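Local coordinates for protein Myo-inositol dehydrogenase (Corynebacterium glutamicum, PDB 3EUW) that probably oxidises myo-inositol at its 2-position with NAD+ as the cofactor, as a tetrameric member of the Gfo/Idh/MocA oxidoreductase family, at residues R6-G11 with L31-D36; D64-I69 with R88-L93. All coordinates share one frame; numbering follows the deposited sequence.

Contact 1: R6-G11 with L31-D36; sequences RIALFG and LVVIAD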
loop_
_atom_site.group_PDB
_atom_site.type_symbol
_atom_site.label_atom_id
_atom_site.label_comp_id
_atom_site.label_asym_id
_atom_site.label_seq_id
_atom_site.Cartn_x
_atom_site.Cartn_y
_atom_site.Cartn_z
ATOM N N ARG A 6 4.843 -32.922 -29.506
ATOM C CA ARG A 6 3.502 -33.497 -29.413
ATOM C C ARG A 6 3.138 -33.880 -27.985
ATOM O O ARG A 6 3.831 -34.674 -27.348
ATOM C CB ARG A 6 3.405 -34.740 -30.299
ATOM C CG ARG A 6 3.726 -34.515 -31.764
ATOM C CD ARG A 6 2.620 -33.762 -32.430
ATOM N NE ARG A 6 2.376 -34.229 -33.792
ATOM C CZ ARG A 6 3.063 -33.843 -34.862
ATOM N NH1 ARG A 6 4.058 -32.968 -34.746
ATOM N NH2 ARG A 6 2.739 -34.328 -36.055
ATOM N N ILE A 7 2.021 -33.350 -27.502
ATOM C CA ILE A 7 1.587 -33.615 -26.136
ATOM C C ILE A 7 0.255 -34.342 -25.997
ATOM O O ILE A 7 -0.717 -34.019 -26.678
ATOM C CB ILE A 7 1.458 -32.295 -25.335
ATOM C CG1 ILE A 7 2.744 -31.471 -25.451
ATOM C CG2 ILE A 7 1.129 -32.602 -23.879
ATOM C CD1 ILE A 7 3.970 -32.163 -24.906
ATOM N N ALA A 8 0.213 -35.319 -25.100
ATOM C CA ALA A 8 -1.021 -36.046 -24.823
ATOM C C ALA A 8 -1.514 -35.559 -23.449
ATOM O O ALA A 8 -0.732 -35.486 -22.499
ATOM C CB ALA A 8 -0.756 -37.535 -24.789
ATOM N N LEU A 9 -2.799 -35.229 -23.351
ATOM C CA LEU A 9 -3.380 -34.738 -22.106
ATOM C C LEU A 9 -4.402 -35.681 -21.479
ATOM O O LEU A 9 -5.299 -36.179 -22.167
ATOM C CB LEU A 9 -4.045 -33.379 -22.343
ATOM C CG LEU A 9 -4.928 -32.838 -21.207
ATOM C CD1 LEU A 9 -4.050 -32.484 -20.008
ATOM C CD2 LEU A 9 -5.714 -31.612 -21.684
ATOM N N PHE A 10 -4.261 -35.922 -20.176
ATOM C CA PHE A 10 -5.186 -36.777 -19.441
ATOM C C PHE A 10 -6.053 -35.928 -18.513
ATOM O O PHE A 10 -5.539 -35.211 -17.649
ATOM C CB PHE A 10 -4.422 -37.818 -18.621
ATOM C CG PHE A 10 -3.955 -38.987 -19.425
ATOM C CD1 PHE A 10 -4.829 -40.010 -19.744
ATOM C CD2 PHE A 10 -2.650 -39.045 -19.903
ATOM C CE1 PHE A 10 -4.420 -41.080 -20.528
ATOM C CE2 PHE A 10 -2.228 -40.114 -20.694
ATOM C CZ PHE A 10 -3.116 -41.132 -21.006
ATOM N N GLY A 11 -7.367 -36.012 -18.700
ATOM C CA GLY A 11 -8.291 -35.247 -17.885
ATOM C C GLY A 11 -8.858 -34.078 -18.668
ATOM O O GLY A 11 -8.114 -33.257 -19.198
ATOM N N LEU A 31 -1.074 -29.974 -28.846
ATOM C CA LEU A 31 -1.902 -30.973 -28.178
ATOM C C LEU A 31 -2.504 -31.882 -29.255
ATOM O O LEU A 31 -3.282 -31.425 -30.089
ATOM C CB LEU A 31 -3.016 -30.277 -27.395
ATOM C CG LEU A 31 -4.003 -31.191 -26.670
ATOM C CD1 LEU A 31 -3.255 -32.059 -25.675
ATOM C CD2 LEU A 31 -5.062 -30.354 -25.965
ATOM N N VAL A 32 -2.153 -33.164 -29.239
ATOM C CA VAL A 32 -2.663 -34.071 -30.256
ATOM C C VAL A 32 -3.705 -35.065 -29.784
ATOM O O VAL A 32 -4.345 -35.718 -30.602
ATOM C CB VAL A 32 -1.523 -34.854 -30.936
ATOM C CG1 VAL A 32 -0.567 -33.888 -31.592
ATOM C CG2 VAL A 32 -0.799 -35.728 -29.923
ATOM N N VAL A 33 -3.881 -35.197 -28.477
ATOM C CA VAL A 33 -4.884 -36.122 -27.981
ATOM C C VAL A 33 -5.261 -35.855 -26.532
ATOM O O VAL A 33 -4.400 -35.586 -25.693
ATOM C CB VAL A 33 -4.419 -37.596 -28.136
ATOM C CG1 VAL A 33 -3.235 -37.876 -27.225
ATOM C CG2 VAL A 33 -5.570 -38.543 -27.820
ATOM N N ILE A 34 -6.564 -35.918 -26.264
ATOM C CA ILE A 34 -7.119 -35.702 -24.934
ATOM C C ILE A 34 -7.895 -36.955 -24.527
ATOM O O ILE A 34 -8.737 -37.439 -25.275
ATOM C CB ILE A 34 -8.093 -34.505 -24.916
ATOM C CG1 ILE A 34 -7.370 -33.236 -25.365
ATOM C CG2 ILE A 34 -8.670 -34.324 -23.516
ATOM C CD1 ILE A 34 -8.222 -31.997 -25.310
ATOM N N ALA A 35 -7.603 -37.477 -23.341
ATOM C CA ALA A 35 -8.272 -38.668 -22.845
ATOM C C ALA A 35 -9.054 -38.381 -21.561
ATOM O O ALA A 35 -8.567 -37.694 -20.657
ATOM C CB ALA A 35 -7.253 -39.776 -22.597
ATOM N N ASP A 36 -10.269 -38.916 -21.493
ATOM C CA ASP A 36 -11.133 -38.750 -20.334
ATOM C C ASP A 36 -12.300 -39.712 -20.484
ATOM O O ASP A 36 -13.014 -39.674 -21.483
ATOM C CB ASP A 36 -11.666 -37.321 -20.258
ATOM C CG ASP A 36 -12.217 -36.982 -18.886
ATOM O OD1 ASP A 36 -13.094 -37.724 -18.389
ATOM O OD2 ASP A 36 -11.765 -35.973 -18.304
#
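Leu9 meets the 31-36 strand through both of its backbone polar atoms: its N donates to Val33 O at 2.9 Å with an N-H...O angle of 176°, and its O receives Ala35 N. Gly11 N to Ala35 O, 2.8 Å, continues this alternation, which marks parallel strands. At the other end a beta bulge interrupts the pairing: between Ile7-Leu31 and Leu9-Ile34 the 31-36 strand has one extra residue, and Val32, psi -12°, turns its CB toward 6-11 while its N reaches Ile7 O at 3.1 Å.

On one face, Leu31 CG lies anti to its backbone N (chi1 178°), and CD1 rests on Leu9 CB at 3.7 Å. The opposite face carries Ala8, Phe10, Val33 and Ala35. There Ala8 CB and Val33 CG1 are tight at 3.5 Å, while Phe10 CE1 lies 3.7 Å from Ala35 CB.

Asp36 OD2 stands 3.5 Å from Gly11 C and accepts a hydrogen bond from Ala12 N; OD1 accepts one from Phe38 N. Gly11 opens a GxGxxG pattern, consistent with the dinucleotide-binding turn of a Rossmann fold. Helix 14-25 joins the strands as a beta-alpha-beta unit and packs on Leu9 and Leu31, whereas helix 57-60 lies against Ala8, Phe10 and Ala35.

Contact 2: D64-I69 with R88-L93; sequences DDIDGI and RGIPAL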
loop_
_atom_site.group_PDB
_atom_site.type_symbol
_atom_site.label_atom_id
_atom_site.label_comp_id
_atom_site.label_asym_id
_atom_site.label_seq_id
_atom_site.Cartn_x
_atom_site.Cartn_y
_atom_site.Cartn_z
ATOM N N ASP A 64 2.403 -43.423 -31.441
ATOM C CA ASP A 64 3.855 -43.559 -31.368
ATOM C C ASP A 64 4.545 -42.219 -31.582
ATOM O O ASP A 64 5.746 -42.166 -31.833
ATOM C CB ASP A 64 4.354 -44.595 -32.398
ATOM C CG ASP A 64 4.168 -44.146 -33.847
ATOM O OD1 ASP A 64 3.426 -43.180 -34.117
ATOM O OD2 ASP A 64 4.771 -44.784 -34.732
ATOM N N ASP A 65 3.778 -41.139 -31.460
ATOM C CA ASP A 65 4.295 -39.784 -31.654
ATOM C C ASP A 65 4.252 -38.907 -30.398
ATOM O O ASP A 65 4.551 -37.721 -30.471
ATOM C CB ASP A 65 3.484 -39.087 -32.742
ATOM C CG ASP A 65 2.035 -38.877 -32.333
ATOM O OD1 ASP A 65 1.537 -39.662 -31.512
ATOM O OD2 ASP A 65 1.388 -37.942 -32.836
ATOM N N ILE A 66 3.873 -39.474 -29.258
ATOM C CA ILE A 66 3.786 -38.692 -28.024
ATOM C C ILE A 66 5.137 -38.303 -27.438
ATOM O O ILE A 66 5.883 -39.160 -26.966
ATOM C CB ILE A 66 3.004 -39.446 -26.930
ATOM C CG1 ILE A 66 1.707 -40.006 -27.507
ATOM C CG2 ILE A 66 2.679 -38.498 -25.781
ATOM C CD1 ILE A 66 0.827 -38.965 -28.162
ATOM N N ASP A 67 5.434 -37.003 -27.451
ATOM C CA ASP A 67 6.692 -36.483 -26.905
ATOM C C ASP A 67 6.583 -36.225 -25.404
ATOM O O ASP A 67 7.575 -36.252 -24.681
ATOM C CB ASP A 67 7.071 -35.163 -27.576
ATOM C CG ASP A 67 7.581 -35.345 -28.980
ATOM O OD1 ASP A 67 8.557 -36.093 -29.172
ATOM O OD2 ASP A 67 7.005 -34.725 -29.891
ATOM N N GLY A 68 5.368 -35.953 -24.946
ATOM C CA GLY A 68 5.174 -35.674 -23.540
ATOM C C GLY A 68 3.735 -35.785 -23.093
ATOM O O GLY A 68 2.804 -35.580 -23.872
ATOM N N ILE A 69 3.562 -36.107 -21.820
ATOM C CA ILE A 69 2.234 -36.259 -21.248
ATOM C C ILE A 69 1.973 -35.342 -20.053
ATOM O O ILE A 69 2.867 -35.079 -19.258
ATOM C CB ILE A 69 2.030 -37.712 -20.826
ATOM C CG1 ILE A 69 1.777 -38.554 -22.073
ATOM C CG2 ILE A 69 0.925 -37.828 -19.805
ATOM C CD1 ILE A 69 1.679 -40.031 -21.799
ATOM N N ARG A 88 7.483 -46.238 -21.270
ATOM C CA ARG A 88 7.634 -46.046 -22.705
ATOM C C ARG A 88 8.594 -44.899 -22.989
ATOM O O ARG A 88 8.675 -44.405 -24.111
ATOM C CB ARG A 88 6.281 -45.782 -23.371
ATOM C CG ARG A 88 5.426 -47.034 -23.514
ATOM C CD ARG A 88 4.374 -46.856 -24.593
ATOM N NE ARG A 88 4.978 -46.461 -25.863
ATOM C CZ ARG A 88 4.292 -46.050 -26.923
ATOM N NH1 ARG A 88 2.970 -45.980 -26.872
ATOM N NH2 ARG A 88 4.929 -45.691 -28.032
ATOM N N GLY A 89 9.327 -44.483 -21.959
ATOM C CA GLY A 89 10.284 -43.401 -22.113
ATOM C C GLY A 89 9.644 -42.064 -22.429
ATOM O O GLY A 89 10.291 -41.163 -22.956
ATOM N N ILE A 90 8.362 -41.925 -22.118
ATOM C CA ILE A 90 7.669 -40.671 -22.376
ATOM C C ILE A 90 7.629 -39.831 -21.106
ATOM O O ILE A 90 7.106 -40.267 -20.074
ATOM C CB ILE A 90 6.226 -40.909 -22.825
ATOM C CG1 ILE A 90 6.198 -41.869 -24.016
ATOM C CG2 ILE A 90 5.578 -39.571 -23.184
ATOM C CD1 ILE A 90 4.789 -42.311 -24.407
ATOM N N PRO A 91 8.195 -38.618 -21.161
ATOM C CA PRO A 91 8.210 -37.727 -19.998
ATOM C C PRO A 91 6.777 -37.419 -19.561
ATOM O O PRO A 91 5.857 -37.412 -20.381
ATOM C CB PRO A 91 8.929 -36.483 -20.521
ATOM C CG PRO A 91 9.811 -37.021 -21.612
ATOM C CD PRO A 91 8.889 -37.999 -22.299
ATOM N N ALA A 92 6.584 -37.164 -18.273
ATOM C CA ALA A 92 5.250 -36.869 -17.775
ATOM C C ALA A 92 5.215 -35.786 -16.705
ATOM O O ALA A 92 5.936 -35.858 -15.708
ATOM C CB ALA A 92 4.613 -38.134 -17.232
ATOM N N LEU A 93 4.370 -34.784 -16.935
ATOM C CA LEU A 93 4.167 -33.689 -15.997
ATOM C C LEU A 93 2.891 -34.097 -15.270
ATOM O O LEU A 93 1.818 -34.163 -15.877
ATOM C CB LEU A 93 3.966 -32.361 -16.738
ATOM C CG LEU A 93 3.344 -31.231 -15.903
ATOM C CD1 LEU A 93 4.211 -30.931 -14.678
ATOM C CD2 LEU A 93 3.168 -30.001 -16.777
#
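Ile90 carries its CG2 branch anti to the backbone N, with chi1 at -53° setting CG1 beside that N, and CG2 is thereby presented to Ile66 and Ile69 of the 64-69 segment. Ile69 has a similar first torsion, -76°, and offers CG1 to the same methyl. The two segments belong to the beta-alpha-beta unit of strand 68-71, helix 78-87 and strand 92-94 in the Rossmann domain.

Evidence for Ile90 CG2 as the shared apolar point is its set of neighbours: Ile66 CG2 at 4.0 Å, Gly68 CA at 3.9 Å and Ile69 CG1 at 4.1 Å. The isoleucine side chains cross obliquely, and Phe61 from a nearby loop also packs on Ile69 and Ile90. Just before this residue, Gly89 adopts positive phi as the C-prime residue of a Schellman motif, with Gly89 N bonded to Val86 O and Ile90 N to Ala85 O; the helix thus ends where the chain turns into the strand.

Among the exposed residues, Arg88 NH2 comes to 4.1 Å from Asp64 CA, which lies at the edge of the guanidinium, near its plane. Its charged group does not pair with the Asp64 carboxylate, and Arg88 NH1 instead donates to Arg63 O.

Parallel pairing begins at Ile69, which bridges to Ala92. Ile69 N donates to Pro91 O at 3.0 Å, bent to 153° at the hydrogen, and Leu93 N reaches Ile69 O at 2.8 Å. Beside this start, the ring carbon Pro91 CD comes to 3.2 Å from Asp67 O.

Both contacts belong to one parallel sheet, in which strand 5-10 lies between strands 29-35 and 68-71. Contact 1 is the more buried: ten of its twelve touching residues are buried, and four backbone bonds run the length of the pairing. Contact 2 takes in loop as well as strand, includes the exposed Asp64 and Arg88, and has two such bonds at its strand end, with isoleucine packing before them. The segments 6-11 and 64-69 join directly, since Asp67 N lies 2.8 Å from Arg6 O and Ala8 N lies 2.9 Å from Gly68 O, both probable hydrogen bonds. Asp67 OD2 also accepts Arg6 N, adding a side-chain tie from the loop just before strand 68-71 to strand 5-10.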